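Local coordinates for protein aminofutalosine deaminase (Helicobacter pylori, PDB 7LKK) that deaminates the purine base of aminofutalosine in the menaquinone pathway and probably also converts adenosine to inosine, at residues Phe82-Asn86 and Ala117-Ile122; Gln125-Gly131 and Ser149-Ala153; Ala190-His194 and Val207-Ala211; Ile263-Asp268 and Arg286-Val291. All coordinates share one frame. Where two conformers were deposited one is given. Residues are numbered along the deposited sequence.

Interaction 1. Residues Phe82-Asn86 and Ala117-Ile122. With MCF ((8R)-3-(5-S-methyl-5-thio-beta-D-ribofuranosyl)-3,6,7,8-tetrahydroimidazo[4,5-d][1,3]diazepin-8-ol), chain J.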
# COMPACT_ATOMS: atom_id res chain seq x y z
N PHE A 82 -8.15 19.72 -1.70
CA PHE A 82 -8.13 20.04 -0.28
C PHE A 82 -9.54 20.23 0.28
O PHE A 82 -9.78 19.93 1.46
CB PHE A 82 -7.30 21.30 -0.03
CG PHE A 82 -5.82 21.06 -0.01
CD1 PHE A 82 -5.24 20.36 1.04
CD2 PHE A 82 -5.01 21.54 -1.02
CE1 PHE A 82 -3.87 20.14 1.06
CE2 PHE A 82 -3.65 21.32 -1.00
CZ PHE A 82 -3.08 20.62 0.04
N GLU A 83 -10.47 20.72 -0.54
CA GLU A 83 -11.82 21.01 -0.05
C GLU A 83 -12.54 19.76 0.46
O GLU A 83 -13.47 19.88 1.27
CB GLU A 83 -12.64 21.69 -1.14
CG GLU A 83 -12.12 23.06 -1.55
CD GLU A 83 -12.84 23.62 -2.77
OE1 GLU A 83 -13.03 22.88 -3.75
OE2 GLU A 83 -13.21 24.82 -2.74
N PHE A 84 -12.15 18.57 0.00
CA PHE A 84 -12.77 17.32 0.43
C PHE A 84 -12.01 16.65 1.57
O PHE A 84 -12.14 15.44 1.76
CB PHE A 84 -12.88 16.36 -0.75
CG PHE A 84 -13.90 16.76 -1.78
CD1 PHE A 84 -15.22 16.39 -1.63
CD2 PHE A 84 -13.53 17.50 -2.89
CE1 PHE A 84 -16.17 16.75 -2.58
CE2 PHE A 84 -14.46 17.86 -3.84
CZ PHE A 84 -15.79 17.49 -3.68
N SER A 85 -11.23 17.41 2.34
CA SER A 85 -10.35 16.82 3.35
C SER A 85 -11.10 16.23 4.54
O SER A 85 -10.50 15.47 5.30
CB SER A 85 -9.34 17.85 3.84
OG SER A 85 -8.41 18.17 2.82
N ASN A 86 -12.39 16.56 4.72
CA ASN A 86 -13.15 15.99 5.82
C ASN A 86 -13.45 14.51 5.63
O ASN A 86 -13.75 13.81 6.61
CB ASN A 86 -14.47 16.74 6.00
CG ASN A 86 -14.36 17.92 6.94
OD1 ASN A 86 -13.50 17.94 7.82
ND2 ASN A 86 -15.23 18.90 6.77
N ALA A 117 -9.69 20.18 8.74
CA ALA A 117 -9.15 19.11 7.90
C ALA A 117 -8.16 19.64 6.87
O ALA A 117 -7.21 18.93 6.51
CB ALA A 117 -10.29 18.35 7.22
N ILE A 118 -8.37 20.87 6.39
CA ILE A 118 -7.46 21.43 5.39
C ILE A 118 -6.10 21.72 6.00
O ILE A 118 -5.05 21.48 5.38
CB ILE A 118 -8.08 22.69 4.75
CG1 ILE A 118 -9.33 22.33 3.95
CG2 ILE A 118 -7.07 23.39 3.85
CD1 ILE A 118 -10.06 23.53 3.39
N GLN A 119 -6.08 22.25 7.23
CA GLN A 119 -4.80 22.48 7.91
C GLN A 119 -4.07 21.17 8.17
O GLN A 119 -2.86 21.08 7.97
CB GLN A 119 -5.03 23.22 9.22
CG GLN A 119 -5.37 24.69 9.08
CD GLN A 119 -5.93 25.28 10.36
OE1 GLN A 119 -5.55 24.88 11.46
NE2 GLN A 119 -6.85 26.23 10.23
N ASN A 120 -4.80 20.14 8.62
CA ASN A 120 -4.21 18.82 8.78
C ASN A 120 -3.69 18.27 7.45
O ASN A 120 -2.62 17.65 7.40
CB ASN A 120 -5.22 17.86 9.39
CG ASN A 120 -5.49 18.14 10.86
OD1 ASN A 120 -4.68 18.78 11.53
ND2 ASN A 120 -6.62 17.67 11.35
N ALA A 121 -4.44 18.50 6.37
CA ALA A 121 -4.01 18.05 5.05
C ALA A 121 -2.74 18.77 4.63
O ALA A 121 -1.82 18.16 4.06
CB ALA A 121 -5.11 18.28 4.02
N ILE A 122 -2.67 20.07 4.89
CA ILE A 122 -1.48 20.83 4.54
C ILE A 122 -0.30 20.28 5.31
O ILE A 122 0.83 20.19 4.80
CB ILE A 122 -1.69 22.33 4.87
CG1 ILE A 122 -2.55 22.99 3.82
CG2 ILE A 122 -0.34 23.05 5.04
CD1 ILE A 122 -3.07 24.33 4.24
O8 MCF J . -10.30 13.30 -9.25
C8 MCF J . -11.02 12.67 -8.23
C7 MCF J . -11.95 11.57 -8.74
N6 MCF J . -12.44 11.89 -10.06
C5 MCF J . -13.01 13.20 -10.31
N4 MCF J . -13.14 14.27 -9.33
C10 MCF J . -12.81 14.41 -7.89
C9 MCF J . -11.79 13.67 -7.33
N1 MCF J . -11.71 13.99 -6.05
C2 MCF J . -12.62 14.92 -5.77
N3 MCF J . -13.29 15.18 -6.90
C1S MCF J . -14.41 16.16 -6.97
C2S MCF J . -14.37 17.07 -8.23
O2S MCF J . -13.55 18.14 -8.03
O4S MCF J . -15.53 15.55 -7.07
C4S MCF J . -16.54 16.57 -7.82
C3S MCF J . -15.82 17.52 -8.34
O3S MCF J . -16.02 18.79 -7.55
C5S MCF J . -17.29 15.82 -8.91
S5S MCF J . -18.93 16.57 -9.14
C6S MCF J . -19.59 16.08 -10.76
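The loop that leaves the first core strand of the amidohydrolase TIM barrel, just past the metal ligands H79 and H81, here packs against helix 115-127 on one side and lines the inhibitor pocket on the other. The HxH motif typical of this superfamily, H79 and H81, sits at the C-terminal end of strand 69-80, and F82-N86 turns away from it, opening with a short 3-10 segment at F82-E83. F82 has the largest area buried on the loop side. Its ring meets the helix at A121, whose CB lies at the ring edge, 3.6 Å from CD1, and F82 CE1 comes within 4.2 Å of I122 CG1. The backbone O of F82 sits 3.5 Å from I118 CG1. The next helical turn back receives S85, whose CB is 3.5 Å from A117 CB; this is also where the two backbones come nearest. The small alanines allow this close approach, and no hydrogen bond crosses the interface. E83 and F84 point away from the helix. E83 instead hydrogen-bonds the backbone N atoms of N138 and H139, while F84 belongs to the pocket, its CE2 3.6 Å from C1S of the methylthio-coformycin ribose. N86 gives its ND2 to the carbonyls of I110 and N113. The hydroxyl of S85, although packed against A121, is satisfied within its own turn: OG donates to F82 O at 2.6 Å.

Interaction 2. Residues Gln125-Gly131 and Ser149-Ala153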
# COMPACT_ATOMS: atom_id res chain seq x y z
N GLN A 125 1.14 17.11 3.95
CA GLN A 125 2.00 17.36 2.78
C GLN A 125 3.42 17.71 3.21
O GLN A 125 4.39 17.05 2.82
CB GLN A 125 1.41 18.49 1.93
CG GLN A 125 0.01 18.22 1.41
CD GLN A 125 -0.03 17.07 0.42
OE1 GLN A 125 0.28 17.26 -0.76
NE2 GLN A 125 -0.40 15.89 0.89
N LEU A 126 3.55 18.74 4.05
CA LEU A 126 4.86 19.23 4.44
C LEU A 126 5.69 18.16 5.14
O LEU A 126 6.87 17.98 4.83
CB LEU A 126 4.71 20.46 5.34
CG LEU A 126 4.16 21.72 4.66
CD1 LEU A 126 3.60 22.68 5.70
CD2 LEU A 126 5.23 22.39 3.82
N LYS A 127 5.08 17.43 6.08
CA LYS A 127 5.83 16.39 6.77
C LYS A 127 6.16 15.22 5.86
O LYS A 127 7.11 14.48 6.14
CB LYS A 127 5.05 15.89 7.98
CG LYS A 127 5.13 16.80 9.20
CD LYS A 127 4.09 16.45 10.26
CE LYS A 127 3.46 15.08 10.02
NZ LYS A 127 2.17 15.18 9.28
N SER A 128 5.42 15.04 4.77
CA SER A 128 5.72 14.03 3.77
C SER A 128 6.81 14.45 2.80
O SER A 128 7.16 13.68 1.90
CB SER A 128 4.45 13.67 2.98
OG SER A 128 4.70 12.65 2.04
N GLY A 129 7.36 15.66 2.95
CA GLY A 129 8.37 16.17 2.05
C GLY A 129 7.84 16.93 0.85
O GLY A 129 8.62 17.27 -0.04
N VAL A 130 6.54 17.22 0.81
CA VAL A 130 5.93 17.92 -0.32
C VAL A 130 6.14 19.42 -0.16
O VAL A 130 5.80 19.99 0.89
CB VAL A 130 4.44 17.58 -0.43
CG1 VAL A 130 3.79 18.37 -1.56
CG2 VAL A 130 4.25 16.08 -0.65
N GLY A 131 6.71 20.05 -1.18
CA GLY A 131 6.94 21.48 -1.16
C GLY A 131 6.01 22.26 -2.07
O GLY A 131 5.82 23.47 -1.88
N SER A 149 0.48 29.17 4.31
CA SER A 149 1.38 28.05 4.46
C SER A 149 2.65 28.30 3.66
O SER A 149 2.67 29.12 2.74
CB SER A 149 0.70 26.76 3.98
OG SER A 149 0.77 26.65 2.57
N PRO A 150 3.76 27.62 3.99
CA PRO A 150 4.98 27.77 3.19
C PRO A 150 4.95 27.02 1.87
O PRO A 150 5.93 27.09 1.12
CB PRO A 150 6.07 27.21 4.11
CG PRO A 150 5.36 26.27 5.00
CD PRO A 150 3.98 26.82 5.21
N LEU A 151 3.86 26.32 1.56
CA LEU A 151 3.77 25.55 0.33
C LEU A 151 3.73 26.44 -0.90
O LEU A 151 3.10 27.51 -0.90
CB LEU A 151 2.52 24.66 0.36
CG LEU A 151 2.56 23.37 1.17
CD1 LEU A 151 1.16 22.79 1.31
CD2 LEU A 151 3.49 22.36 0.51
N ASN A 152 4.41 26.01 -1.96
CA ASN A 152 4.14 26.55 -3.29
C ASN A 152 2.81 25.99 -3.79
O ASN A 152 2.60 24.77 -3.76
CB ASN A 152 5.26 26.19 -4.26
CG ASN A 152 6.62 26.67 -3.79
OD1 ASN A 152 6.83 27.86 -3.54
ND2 ASN A 152 7.56 25.74 -3.66
N ALA A 153 1.92 26.86 -4.23
CA ALA A 153 0.57 26.45 -4.60
C ALA A 153 0.23 26.90 -6.01
O ALA A 153 0.37 28.08 -6.34
CB ALA A 153 -0.46 27.01 -3.61
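L151, G131 and L126 bury the most surface here. The L151 side chain ends in the angle between the end of helix 115-127 and the start of strand 130-137: its CD2 lies 3.7 Å from L126 CD2 on the helix and 3.3 Å from the V130 carbonyl O on the strand. L126 CD2 also reaches P150 CG at 4.1 Å, so L126 packs over P150 and L151. G131 contributes backbone alone, and its O accepts a hydrogen bond from N152 N at 2.9 Å, which begins the parallel pairing of strands 130-137 and 152-159. The sharp change from helix to strand is made by a Schellman motif, with G129 at positive phi and V130 N bonded back to Q125 O at 2.9 Å. The contact thus lies at the N-terminal ends of two adjacent barrel strands, joined through helix 143-147 in a beta-alpha-beta unit, with strand 414-417 covering L126 and P150 and helix 338-348 lying against V130.

Interaction 3. Residues Ala190-His194 and Val207-Ala211. With MCF ((8R)-3-(5-S-methyl-5-thio-beta-D-ribofuranosyl)-3,6,7,8-tetrahydroimidazo[4,5-d][1,3]diazepin-8-ol), chain J.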
# COMPACT_ATOMS: atom_id res chain seq x y z
N ALA A 190 -4.61 29.02 -11.80
CA ALA A 190 -4.79 28.15 -12.96
C ALA A 190 -6.26 27.77 -13.05
O ALA A 190 -7.07 28.14 -12.20
CB ALA A 190 -3.88 26.92 -12.86
N LEU A 191 -6.60 27.02 -14.10
CA LEU A 191 -7.98 26.68 -14.40
C LEU A 191 -8.09 25.20 -14.70
O LEU A 191 -7.12 24.55 -15.11
CB LEU A 191 -8.51 27.50 -15.58
CG LEU A 191 -8.74 28.98 -15.29
CD1 LEU A 191 -8.65 29.81 -16.56
CD2 LEU A 191 -10.09 29.18 -14.62
N ALA A 192 -9.29 24.66 -14.51
CA ALA A 192 -9.52 23.24 -14.74
C ALA A 192 -10.90 23.02 -15.34
O ALA A 192 -11.87 23.68 -14.96
CB ALA A 192 -9.38 22.43 -13.45
N VAL A 193 -10.97 22.09 -16.30
CA VAL A 193 -12.22 21.53 -16.79
C VAL A 193 -12.40 20.19 -16.11
O VAL A 193 -11.50 19.34 -16.16
CB VAL A 193 -12.19 21.38 -18.32
CG1 VAL A 193 -13.49 20.76 -18.82
CG2 VAL A 193 -11.92 22.72 -19.00
N HIS A 194 -13.54 19.99 -15.45
CA HIS A 194 -13.68 18.82 -14.58
C HIS A 194 -13.50 17.52 -15.36
O HIS A 194 -12.58 16.75 -15.09
CB HIS A 194 -15.02 18.82 -13.86
CG HIS A 194 -15.22 17.61 -13.00
ND1 HIS A 194 -16.02 16.56 -13.38
CD2 HIS A 194 -14.68 17.27 -11.81
CE1 HIS A 194 -15.99 15.63 -12.44
NE2 HIS A 194 -15.18 16.03 -11.48
N VAL A 207 -13.65 28.25 -20.87
CA VAL A 207 -12.63 28.14 -19.83
C VAL A 207 -11.24 28.04 -20.45
O VAL A 207 -10.29 28.69 -20.00
CB VAL A 207 -12.92 26.94 -18.91
CG1 VAL A 207 -11.81 26.77 -17.88
CG2 VAL A 207 -14.27 27.11 -18.22
N ILE A 208 -11.11 27.25 -21.52
CA ILE A 208 -9.82 27.09 -22.19
C ILE A 208 -9.35 28.42 -22.77
O ILE A 208 -8.17 28.76 -22.71
CB ILE A 208 -9.91 25.99 -23.26
CG1 ILE A 208 -10.07 24.62 -22.61
CG2 ILE A 208 -8.70 26.03 -24.19
CD1 ILE A 208 -10.70 23.58 -23.52
N GLN A 209 -10.28 29.18 -23.35
CA GLN A 209 -9.93 30.50 -23.87
C GLN A 209 -9.50 31.44 -22.76
O GLN A 209 -8.54 32.20 -22.92
CB GLN A 209 -11.10 31.09 -24.65
CG GLN A 209 -10.75 32.33 -25.44
CD GLN A 209 -9.70 32.06 -26.51
OE1 GLN A 209 -9.94 31.28 -27.44
NE2 GLN A 209 -8.54 32.69 -26.39
N LEU A 210 -10.20 31.41 -21.62
CA LEU A 210 -9.82 32.24 -20.49
C LEU A 210 -8.42 31.89 -20.00
O LEU A 210 -7.65 32.78 -19.60
CB LEU A 210 -10.83 32.08 -19.35
CG LEU A 210 -10.50 32.82 -18.05
CD1 LEU A 210 -10.64 34.32 -18.24
CD2 LEU A 210 -11.38 32.33 -16.92
N ALA A 211 -8.06 30.61 -20.02
CA ALA A 211 -6.72 30.20 -19.63
C ALA A 211 -5.68 30.76 -20.60
O ALA A 211 -4.61 31.22 -20.17
CB ALA A 211 -6.63 28.68 -19.57
O8 MCF J . -10.30 13.30 -9.25
C8 MCF J . -11.02 12.67 -8.23
C7 MCF J . -11.95 11.57 -8.74
N6 MCF J . -12.44 11.89 -10.06
C5 MCF J . -13.01 13.20 -10.31
N4 MCF J . -13.14 14.27 -9.33
C10 MCF J . -12.81 14.41 -7.89
C9 MCF J . -11.79 13.67 -7.33
N1 MCF J . -11.71 13.99 -6.05
C2 MCF J . -12.62 14.92 -5.77
N3 MCF J . -13.29 15.18 -6.90
C1S MCF J . -14.41 16.16 -6.97
C2S MCF J . -14.37 17.07 -8.23
O2S MCF J . -13.55 18.14 -8.03
O4S MCF J . -15.53 15.55 -7.07
C4S MCF J . -16.54 16.57 -7.82
C3S MCF J . -15.82 17.52 -8.34
O3S MCF J . -16.02 18.79 -7.55
C5S MCF J . -17.29 15.82 -8.91
S5S MCF J . -18.93 16.57 -9.14
C6S MCF J . -19.59 16.08 -10.76
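V207 opens the helical side of this apolar contact, its CG1 fitting between two strand residues, 4.1 Å from L191 CB and 4.2 Å from V193 CG2. I208 starts away from the strand, yet its side chain bends back until CG1 stands 4.5 Å from V193 CG2. Q209 faces outward and takes no part. L210 returns to the interface with CD2 3.7 Å from L191 CD1, and A211, one helical turn after V207, places CB 3.8 Å from the same L191 methyl. Strand 190-193 and helix 207-211 run nearly antiparallel, at 162° with axes 8.7 Å apart at closest approach. The alternation of the beta strand turns L191 and V193 to the helix and A190 and A192 away from it. Beyond the strand, H194 enters the active site, where NE2 makes a weak 3.4 Å hydrogen bond to N4 of the inhibitor. Strand 187-193, helix 201-213 and strand 218-222 form a beta-alpha-beta crossover of the TIM barrel, in which the outer helix covers the strand and the strand's C-terminal end supplies a pocket residue.

Interaction 4. Residues Ile263-Asp268 and Arg286-Val291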
# COMPACT_ATOMS: atom_id res chain seq x y z
N ILE A 263 -10.30 15.79 -26.51
CA ILE A 263 -8.86 16.04 -26.50
C ILE A 263 -8.52 17.26 -27.34
O ILE A 263 -7.72 18.11 -26.94
CB ILE A 263 -8.09 14.80 -26.98
CG1 ILE A 263 -8.25 13.64 -25.99
CG2 ILE A 263 -6.62 15.13 -27.22
CD1 ILE A 263 -7.90 12.29 -26.58
N ASP A 264 -9.12 17.37 -28.53
CA ASP A 264 -8.75 18.43 -29.47
C ASP A 264 -9.02 19.82 -28.92
O ASP A 264 -8.38 20.78 -29.38
CB ASP A 264 -9.49 18.24 -30.79
CG ASP A 264 -9.02 17.01 -31.55
OD1 ASP A 264 -8.07 16.35 -31.08
OD2 ASP A 264 -9.61 16.70 -32.61
N MET A 265 -9.94 19.96 -27.96
CA MET A 265 -10.17 21.27 -27.34
C MET A 265 -8.90 21.84 -26.72
O MET A 265 -8.72 23.06 -26.69
CB MET A 265 -11.25 21.17 -26.27
CG MET A 265 -12.66 20.97 -26.78
SD MET A 265 -13.86 21.27 -25.47
CE MET A 265 -13.25 20.16 -24.20
N PHE A 266 -8.02 20.97 -26.22
CA PHE A 266 -6.80 21.39 -25.53
C PHE A 266 -5.60 21.45 -26.47
O PHE A 266 -4.46 21.47 -25.99
CB PHE A 266 -6.52 20.45 -24.36
CG PHE A 266 -7.64 20.37 -23.36
CD1 PHE A 266 -7.67 21.21 -22.26
CD2 PHE A 266 -8.68 19.46 -23.53
CE1 PHE A 266 -8.70 21.15 -21.35
CE2 PHE A 266 -9.72 19.39 -22.62
CZ PHE A 266 -9.73 20.24 -21.53
N LYS A 267 -5.83 21.48 -27.78
CA LYS A 267 -4.75 21.54 -28.75
C LYS A 267 -3.84 22.73 -28.49
O LYS A 267 -4.31 23.85 -28.28
CB LYS A 267 -5.33 21.61 -30.17
CG LYS A 267 -4.30 21.81 -31.26
CD LYS A 267 -4.85 21.43 -32.62
CE LYS A 267 -4.75 22.59 -33.60
NZ LYS A 267 -5.92 23.51 -33.50
N ASP A 268 -2.53 22.48 -28.50
CA ASP A 268 -1.51 23.50 -28.28
C ASP A 268 -1.73 24.25 -26.97
O ASP A 268 -1.85 25.48 -26.93
CB ASP A 268 -1.45 24.47 -29.47
CG ASP A 268 -1.19 23.77 -30.79
OD1 ASP A 268 -1.99 23.96 -31.73
OD2 ASP A 268 -0.19 23.04 -30.89
N ARG A 286 -3.02 10.72 -29.37
CA ARG A 286 -3.73 11.93 -29.76
C ARG A 286 -3.47 13.05 -28.76
O ARG A 286 -3.27 14.21 -29.16
CB ARG A 286 -5.22 11.65 -29.87
CG ARG A 286 -6.04 12.81 -30.43
CD ARG A 286 -6.00 12.81 -31.95
NE ARG A 286 -7.02 13.68 -32.52
CZ ARG A 286 -7.40 13.65 -33.80
NH1 ARG A 286 -6.84 12.78 -34.63
NH2 ARG A 286 -8.34 14.48 -34.24
N ILE A 287 -3.48 12.73 -27.47
CA ILE A 287 -3.17 13.73 -26.44
C ILE A 287 -1.78 14.30 -26.67
O ILE A 287 -1.57 15.52 -26.65
CB ILE A 287 -3.30 13.10 -25.04
CG1 ILE A 287 -4.76 12.85 -24.68
CG2 ILE A 287 -2.65 13.99 -24.00
CD1 ILE A 287 -4.94 12.04 -23.41
N LYS A 288 -0.80 13.42 -26.91
CA LYS A 288 0.58 13.85 -27.09
C LYS A 288 0.73 14.75 -28.31
O LYS A 288 1.36 15.81 -28.24
CB LYS A 288 1.49 12.62 -27.21
CG LYS A 288 2.83 12.90 -27.85
CD LYS A 288 3.94 13.00 -26.82
CE LYS A 288 5.31 12.87 -27.47
NZ LYS A 288 6.40 12.74 -26.47
N SER A 289 0.16 14.34 -29.44
CA SER A 289 0.36 15.08 -30.68
C SER A 289 -0.46 16.36 -30.74
O SER A 289 -0.02 17.35 -31.34
CB SER A 289 0.03 14.19 -31.89
OG SER A 289 -1.34 13.82 -31.89
N GLN A 290 -1.66 16.37 -30.15
CA GLN A 290 -2.53 17.54 -30.23
C GLN A 290 -2.21 18.59 -29.17
O GLN A 290 -2.13 19.78 -29.47
CB GLN A 290 -3.99 17.11 -30.12
CG GLN A 290 -4.54 16.41 -31.36
CD GLN A 290 -4.61 17.33 -32.57
OE1 GLN A 290 -5.58 18.07 -32.74
NE2 GLN A 290 -3.58 17.29 -33.41
N VAL A 291 -2.01 18.16 -27.92
CA VAL A 291 -1.82 19.12 -26.83
C VAL A 291 -0.41 19.70 -26.85
O VAL A 291 -0.20 20.83 -26.39
CB VAL A 291 -2.16 18.45 -25.49
CG1 VAL A 291 -1.93 19.40 -24.32
CG2 VAL A 291 -3.60 17.96 -25.50
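I263 forms the apolar centre, packed on the face of helix 281-291 formed by R286, I287, Q290 and V291: its CD1 lies 3.7 Å from I287 CG1, and its CG2 4.0 Å from R286 CG and 4.5 Å from V291 CG2. F266 adds its CB, 4.0 Å from V291 CG2, while its ring leads away from this helix and packs on I208 of helix 201-213. Further out the backbones close together. K267, last residue of a type I turn begun at D264, brings its CA to 3.2 Å from Q290 O in a CA-H...O contact, and the same carbonyl accepts a hydrogen bond from D268 N at 2.9 Å. At the polar edge R286 grips D264 in a two-point salt bridge, NE to OD1 at 3.2 Å and NH2 to OD2 at 3.0 Å, edge-on to the guanidinium. D268 has its own salt-bridge partner in K292. The turn leads directly into strand 269-275, and helix 281-291 follows that strand, so the contact joins the entry to a barrel strand with the end of its succeeding helix, in the outer layer of the TIM barrel.

Interactions 1 and 2 share helix 115-127 and touch directly, I122 CG2 lying 4.0 Å from L151 CD1; interactions 3 and 4 meet in the same way where I208 CD1 approaches F266 CE1 at 3.8 Å. Interactions 2 and 4 lie on opposite sides of the chain's centre, about 31 Å apart between centres. The first three are buried, whereas interaction 4 is partly exposed and is the one with a salt bridge across it. Interactions 1 and 3 cross without hydrogen bonds, yet both carry a residue touching the inhibitor, F84 and H194. Backbone hydrogen bonds cross only in interactions 2 and 4, pairing strands in the former and tying a loop to a helix end in the latter.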